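PDB 1XMX: Card1 endonuclease domain-containing protein from Vibrio cholerae, which is of unknown function but carries a Card1-like endonuclease domain of the PDDEXK clan and probably binds nucleic acid. Local coordinates for residues T256-T261 / H305-K310; S260-I265 / Q273-N278. All coordinates share one frame; numbering follows the deposited sequence.

Interaction 1 (T256-T261 / H305-K310)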
loop_
_atom_site.group_PDB
_atom_site.type_symbol
_atom_site.label_atom_id
_atom_site.label_comp_id
_atom_site.label_asym_id
_atom_site.label_seq_id
_atom_site.Cartn_x
_atom_site.Cartn_y
_atom_site.Cartn_z
ATOM N N THR A 256 13.802 -7.272 2.218
ATOM C CA THR A 256 14.478 -7.260 0.937
ATOM C C THR A 256 14.057 -8.416 0.033
ATOM O O THR A 256 13.835 -8.207 -1.158
ATOM C CB THR A 256 16.009 -7.355 1.151
ATOM O OG1 THR A 256 16.442 -6.230 1.921
ATOM C CG2 THR A 256 16.729 -7.296 -0.188
ATOM N N LEU A 257 14.003 -9.632 0.597
ATOM C CA LEU A 257 13.500 -10.842 -0.064
ATOM C C LEU A 257 12.015 -10.672 -0.484
ATOM O O LEU A 257 11.622 -10.990 -1.618
ATOM C CB LEU A 257 13.638 -12.057 0.871
ATOM C CG LEU A 257 12.940 -13.332 0.358
ATOM C CD1 LEU A 257 13.619 -13.953 -0.862
ATOM C CD2 LEU A 257 12.821 -14.313 1.517
ATOM N N VAL A 258 11.190 -10.163 0.431
ATOM C CA VAL A 258 9.799 -9.970 0.097
ATOM C C VAL A 258 9.660 -8.929 -1.026
ATOM O O VAL A 258 8.901 -9.124 -1.966
ATOM C CB VAL A 258 8.947 -9.522 1.281
ATOM C CG1 VAL A 258 7.509 -9.132 0.761
ATOM C CG2 VAL A 258 8.927 -10.634 2.378
ATOM N N HIS A 259 10.385 -7.833 -0.940
ATOM C CA HIS A 259 10.336 -6.865 -2.008
ATOM C C HIS A 259 10.782 -7.466 -3.353
ATOM O O HIS A 259 10.159 -7.244 -4.389
ATOM C CB HIS A 259 11.166 -5.661 -1.631
ATOM C CG HIS A 259 11.225 -4.609 -2.686
ATOM N ND1 HIS A 259 10.134 -3.820 -3.020
ATOM C CD2 HIS A 259 12.249 -4.206 -3.477
ATOM C CE1 HIS A 259 10.495 -2.959 -3.955
ATOM N NE2 HIS A 259 11.771 -3.173 -4.248
ATOM N N SER A 260 11.876 -8.203 -3.320
ATOM C CA SER A 260 12.411 -8.841 -4.508
ATOM C C SER A 260 11.441 -9.873 -5.111
ATOM O O SER A 260 11.409 -10.046 -6.310
ATOM C CB SER A 260 13.730 -9.508 -4.156
ATOM O OG SER A 260 14.751 -8.522 -4.033
ATOM N N THR A 261 10.733 -10.605 -4.260
ATOM C CA THR A 261 9.710 -11.565 -4.673
ATOM C C THR A 261 8.452 -10.905 -5.291
ATOM O O THR A 261 7.922 -11.386 -6.290
ATOM C CB THR A 261 9.322 -12.428 -3.454
ATOM O OG1 THR A 261 10.519 -13.045 -2.990
ATOM C CG2 THR A 261 8.283 -13.486 -3.783
ATOM N N HIS A 305 -1.788 -2.343 -0.615
ATOM C CA HIS A 305 -1.406 -3.578 0.103
ATOM C C HIS A 305 -0.106 -3.319 0.862
ATOM O O HIS A 305 0.926 -2.989 0.248
ATOM C CB HIS A 305 -1.116 -4.710 -0.860
ATOM C CG HIS A 305 -2.344 -5.373 -1.390
ATOM N ND1 HIS A 305 -3.310 -4.686 -2.103
ATOM C CD2 HIS A 305 -2.791 -6.640 -1.270
ATOM C CE1 HIS A 305 -4.285 -5.519 -2.425
ATOM N NE2 HIS A 305 -3.989 -6.717 -1.943
ATOM N N ILE A 306 -0.176 -3.453 2.183
ATOM C CA ILE A 306 1.000 -3.285 3.049
ATOM C C ILE A 306 1.474 -4.605 3.675
ATOM O O ILE A 306 0.698 -5.387 4.270
ATOM C CB ILE A 306 0.704 -2.330 4.236
ATOM C CG1 ILE A 306 0.226 -0.978 3.751
ATOM C CG2 ILE A 306 2.017 -2.084 5.113
ATOM C CD1 ILE A 306 -0.453 -0.235 4.937
ATOM N N ILE A 307 2.779 -4.797 3.639
ATOM C CA ILE A 307 3.362 -5.986 4.228
ATOM C C ILE A 307 4.357 -5.545 5.305
ATOM O O ILE A 307 5.308 -4.772 5.012
ATOM C CB ILE A 307 4.074 -6.826 3.157
ATOM C CG1 ILE A 307 3.103 -7.168 2.033
ATOM C CG2 ILE A 307 4.669 -8.135 3.803
ATOM C CD1 ILE A 307 3.781 -7.760 0.792
ATOM N N GLU A 308 4.102 -5.997 6.536
ATOM C CA GLU A 308 5.052 -5.829 7.615
ATOM C C GLU A 308 5.859 -7.118 7.669
ATOM O O GLU A 308 5.272 -8.216 7.666
ATOM C CB GLU A 308 4.346 -5.704 8.962
ATOM C CG GLU A 308 5.314 -5.275 10.080
ATOM C CD GLU A 308 4.607 -4.831 11.339
ATOM O OE1 GLU A 308 3.377 -4.614 11.281
ATOM O OE2 GLU A 308 5.274 -4.708 12.403
ATOM N N CYS A 309 7.183 -6.983 7.689
ATOM C CA CYS A 309 8.098 -8.112 7.963
ATOM C C CYS A 309 8.640 -8.080 9.414
ATOM O O CYS A 309 9.116 -7.050 9.867
ATOM C CB CYS A 309 9.227 -8.148 6.938
ATOM S SG CYS A 309 8.540 -8.180 5.271
ATOM N N LYS A 310 8.455 -9.170 10.148
ATOM C CA LYS A 310 9.122 -9.372 11.427
ATOM C C LYS A 310 10.123 -10.536 11.344
ATOM O O LYS A 310 9.836 -11.603 10.775
ATOM C CB LYS A 310 8.129 -9.603 12.566
ATOM C CG LYS A 310 7.367 -8.327 12.977
ATOM C CD LYS A 310 6.413 -8.608 14.134
ATOM C CE LYS A 310 7.112 -8.736 15.475
ATOM N NZ LYS A 310 8.254 -7.741 15.525
#
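V258 and C309 are the residues whose CA atoms come nearest, 8.3 Å, between segment 256-261 on helix 243-266 and segment 305-310 on strand 303-310, a spacing bridged by side chains without any hydrogen bond. Because a strand alternates, I307 and C309 both point from the sheet toward the helix, while E308 between them goes to the opposite side, where it touches L341 of the neighbouring strand 338-343.

V258 is the single helix residue that carries the contact, and it divides its two methyls between two partners. CG1, set anti to the backbone N (chi1 171°), meets the terminal methyl of I307, with V258 CG1 4.0 Å from I307 CD1. The other branch faces the cysteine, V258 CG2 lying 3.8 Å from C309 SG. A branched, compact valine suits this place, since its short fork can touch both strand residues while the helix stays close to the sheet. I307 reaches the valine with an extended end (chi2 168°), and its side chain also packs on V342 and W378; the small thiol of C309 fills the other side of the fork.

One turn on, T261 folds its hydroxyl back on the backbone: T261 OG1 donates to L257 O at 2.7 Å, 38° out of the carbonyl plane. The amide T261 N reaches the same oxygen from the opposite face, so a buried polar group is satisfied inside the helix.

A helix laid across the central sheet is the core architecture of PDDEXK nucleases. E308-C309-K310 matches that clan's E-x-K signature, and C309 N bonds to D295 OD2. E308 and K310, alternating with C309, lie on the face turned away from V258, where E308 touches D295, consistent with an active site there, as in relatives.

Interaction 2 (S260-I265 / Q273-N278)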
loop_
_atom_site.group_PDB
_atom_site.type_symbol
_atom_site.label_atom_id
_atom_site.label_comp_id
_atom_site.label_asym_id
_atom_site.label_seq_id
_atom_site.Cartn_x
_atom_site.Cartn_y
_atom_site.Cartn_z
ATOM N N SER A 260 11.876 -8.203 -3.320
ATOM C CA SER A 260 12.411 -8.841 -4.508
ATOM C C SER A 260 11.441 -9.873 -5.111
ATOM O O SER A 260 11.409 -10.046 -6.310
ATOM C CB SER A 260 13.730 -9.508 -4.156
ATOM O OG SER A 260 14.751 -8.522 -4.033
ATOM N N THR A 261 10.733 -10.605 -4.260
ATOM C CA THR A 261 9.710 -11.565 -4.673
ATOM C C THR A 261 8.452 -10.905 -5.291
ATOM O O THR A 261 7.922 -11.386 -6.290
ATOM C CB THR A 261 9.322 -12.428 -3.454
ATOM O OG1 THR A 261 10.519 -13.045 -2.990
ATOM C CG2 THR A 261 8.283 -13.486 -3.783
ATOM N N VAL A 262 8.000 -9.803 -4.702
ATOM C CA VAL A 262 6.923 -9.045 -5.245
ATOM C C VAL A 262 7.280 -8.582 -6.643
ATOM O O VAL A 262 6.433 -8.624 -7.557
ATOM C CB VAL A 262 6.552 -7.812 -4.360
ATOM C CG1 VAL A 262 5.518 -6.908 -5.125
ATOM C CG2 VAL A 262 5.958 -8.247 -3.021
ATOM N N LYS A 263 8.512 -8.122 -6.812
ATOM C CA LYS A 263 9.003 -7.656 -8.119
ATOM C C LYS A 263 8.995 -8.783 -9.181
ATOM O O LYS A 263 8.613 -8.546 -10.326
ATOM C CB LYS A 263 10.393 -7.039 -7.987
ATOM C CG LYS A 263 10.994 -6.673 -9.311
ATOM C CD LYS A 263 12.440 -6.245 -9.166
ATOM C CE LYS A 263 13.035 -5.864 -10.528
ATOM N NZ LYS A 263 14.438 -5.399 -10.339
ATOM N N GLN A 264 9.403 -9.995 -8.781
ATOM C CA GLN A 264 9.203 -11.203 -9.600
ATOM C C GLN A 264 7.772 -11.547 -9.974
ATOM O O GLN A 264 7.494 -11.898 -11.130
ATOM C CB GLN A 264 9.785 -12.438 -8.895
ATOM C CG GLN A 264 11.211 -12.503 -9.071
ATOM C CD GLN A 264 11.789 -13.827 -8.638
ATOM O OE1 GLN A 264 11.122 -14.889 -8.694
ATOM N NE2 GLN A 264 13.048 -13.785 -8.222
ATOM N N ILE A 265 6.868 -11.498 -8.996
ATOM C CA ILE A 265 5.440 -11.800 -9.246
ATOM C C ILE A 265 4.878 -10.776 -10.186
ATOM O O ILE A 265 4.096 -11.090 -11.055
ATOM C CB ILE A 265 4.649 -11.799 -7.928
ATOM C CG1 ILE A 265 5.114 -12.969 -7.061
ATOM C CG2 ILE A 265 3.150 -11.885 -8.193
ATOM C CD1 ILE A 265 4.760 -12.852 -5.580
ATOM N N GLN A 273 0.709 -2.702 -9.508
ATOM C CA GLN A 273 0.922 -1.576 -10.367
ATOM C C GLN A 273 2.016 -0.686 -9.754
ATOM O O GLN A 273 2.537 0.189 -10.415
ATOM C CB GLN A 273 -0.431 -0.884 -10.527
ATOM C CG GLN A 273 -0.881 -0.149 -9.253
ATOM C CD GLN A 273 -2.361 -0.060 -9.166
ATOM O OE1 GLN A 273 -3.026 -1.074 -9.014
ATOM N NE2 GLN A 273 -2.892 1.132 -9.300
ATOM N N ASP A 274 2.375 -0.938 -8.495
ATOM C CA ASP A 274 3.406 -0.170 -7.787
ATOM C C ASP A 274 3.993 -0.957 -6.583
ATOM O O ASP A 274 3.310 -1.750 -5.982
ATOM C CB ASP A 274 2.906 1.217 -7.333
ATOM C CG ASP A 274 4.077 2.185 -7.053
ATOM O OD1 ASP A 274 5.204 1.905 -7.516
ATOM O OD2 ASP A 274 3.916 3.216 -6.395
ATOM N N ARG A 275 5.245 -0.715 -6.220
ATOM C CA ARG A 275 5.844 -1.430 -5.089
ATOM C C ARG A 275 6.977 -0.629 -4.578
ATOM O O ARG A 275 7.640 0.052 -5.362
ATOM C CB ARG A 275 6.390 -2.808 -5.469
ATOM C CG ARG A 275 7.305 -2.727 -6.643
ATOM C CD ARG A 275 8.010 -4.081 -7.004
ATOM N NE ARG A 275 8.635 -3.827 -8.295
ATOM C CZ ARG A 275 9.859 -3.334 -8.443
ATOM N NH1 ARG A 275 10.635 -3.170 -7.383
ATOM N NH2 ARG A 275 10.328 -3.065 -9.654
ATOM N N SER A 276 7.253 -0.766 -3.278
ATOM C CA SER A 276 8.322 -0.010 -2.663
ATOM C C SER A 276 8.851 -0.708 -1.432
ATOM O O SER A 276 8.139 -1.482 -0.829
ATOM C CB SER A 276 7.809 1.369 -2.287
ATOM O OG SER A 276 8.854 2.298 -2.499
ATOM N N LEU A 277 10.082 -0.378 -1.046
ATOM C CA LEU A 277 10.788 -0.938 0.093
ATOM C C LEU A 277 10.992 0.133 1.136
ATOM O O LEU A 277 11.513 1.185 0.849
ATOM C CB LEU A 277 12.166 -1.505 -0.361
ATOM C CG LEU A 277 13.051 -2.262 0.643
ATOM C CD1 LEU A 277 12.274 -3.439 1.354
ATOM C CD2 LEU A 277 14.345 -2.808 -0.021
ATOM N N ASN A 278 10.535 -0.125 2.346
ATOM C CA ASN A 278 10.770 0.750 3.492
ATOM C C ASN A 278 10.315 2.197 3.281
ATOM O O ASN A 278 11.095 3.137 3.473
ATOM C CB ASN A 278 12.238 0.692 3.941
ATOM C CG ASN A 278 12.550 -0.584 4.720
ATOM O OD1 ASN A 278 11.836 -0.920 5.672
ATOM N ND2 ASN A 278 13.615 -1.297 4.330
#
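K263 stands across from R275, their CA atoms 7.6 Å apart, where the last turn of helix 243-266 passes strand 272-276, the first strand after that helix. The strand is bulged beside the contact: Q273 and D274 both face V299, a classic beta bulge.

The main touch is a lysine chain lying over a guanidinium group. K263 CG sits above the centre of one face, 3.6 Å from R275 CZ, and the methylenes on either side follow the same plane: K263 CB is 3.7 Å from R275 NE, and K263 CD is 3.8 Å from R275 NH2. The lysine carbons thus run across the flat group from its NE side to its NH2 side. This path depends on a fully stretched lysine, with CG anti to the backbone N (chi1 174°) and every later torsion also near 180°. In R275, chi1 of 52° places CG between the backbone N and the carbonyl carbon, and the chain then extends toward the helix.

Closer to the backbones the packing is apolar and looser: V262 CG1 approaches R275 CB at 4.2 Å, its valine methyls being suited to the buried side of the helix, where it also touches T298. The arginine is anchored by a bond from NE to OE1 of Q266, just beyond the helical segment. Behind it, D274 OD1 accepts a weak bond from R275 N.

Two like charges can share this partly exposed place because K263 meets the arginine through its hydrocarbon stem and carries its ammonium beyond it. K263 NZ is still 4.8 Å from R275 NH2, so some mutual repulsion may remain, probably eased by solvent around the exposed lysine, while the flat cation gains close packing on one face.

Both helical segments lie on helix 243-266 and overlap at S260 and T261; the touching residues differ, V258 in one and V262 and K263 in the other, and the centres are about 8 Å apart. Along the chain the helix comes first, then strand 272-276 of interaction 2, and after strands 279-285 and 288-300, strand 303-310 of interaction 1. Strand 288-300 pairs with both, so one helix spans three strands of a mixed sheet. H259 of segment 256-261 links the two, its ring turning from strand 303-310 to R275, NE2 3.3 Å from R275 NH1. Interaction 1 is buried and apolar, interaction 2 partly exposed; together they fix the helix on the sheet of the Card1-like endonuclease domain.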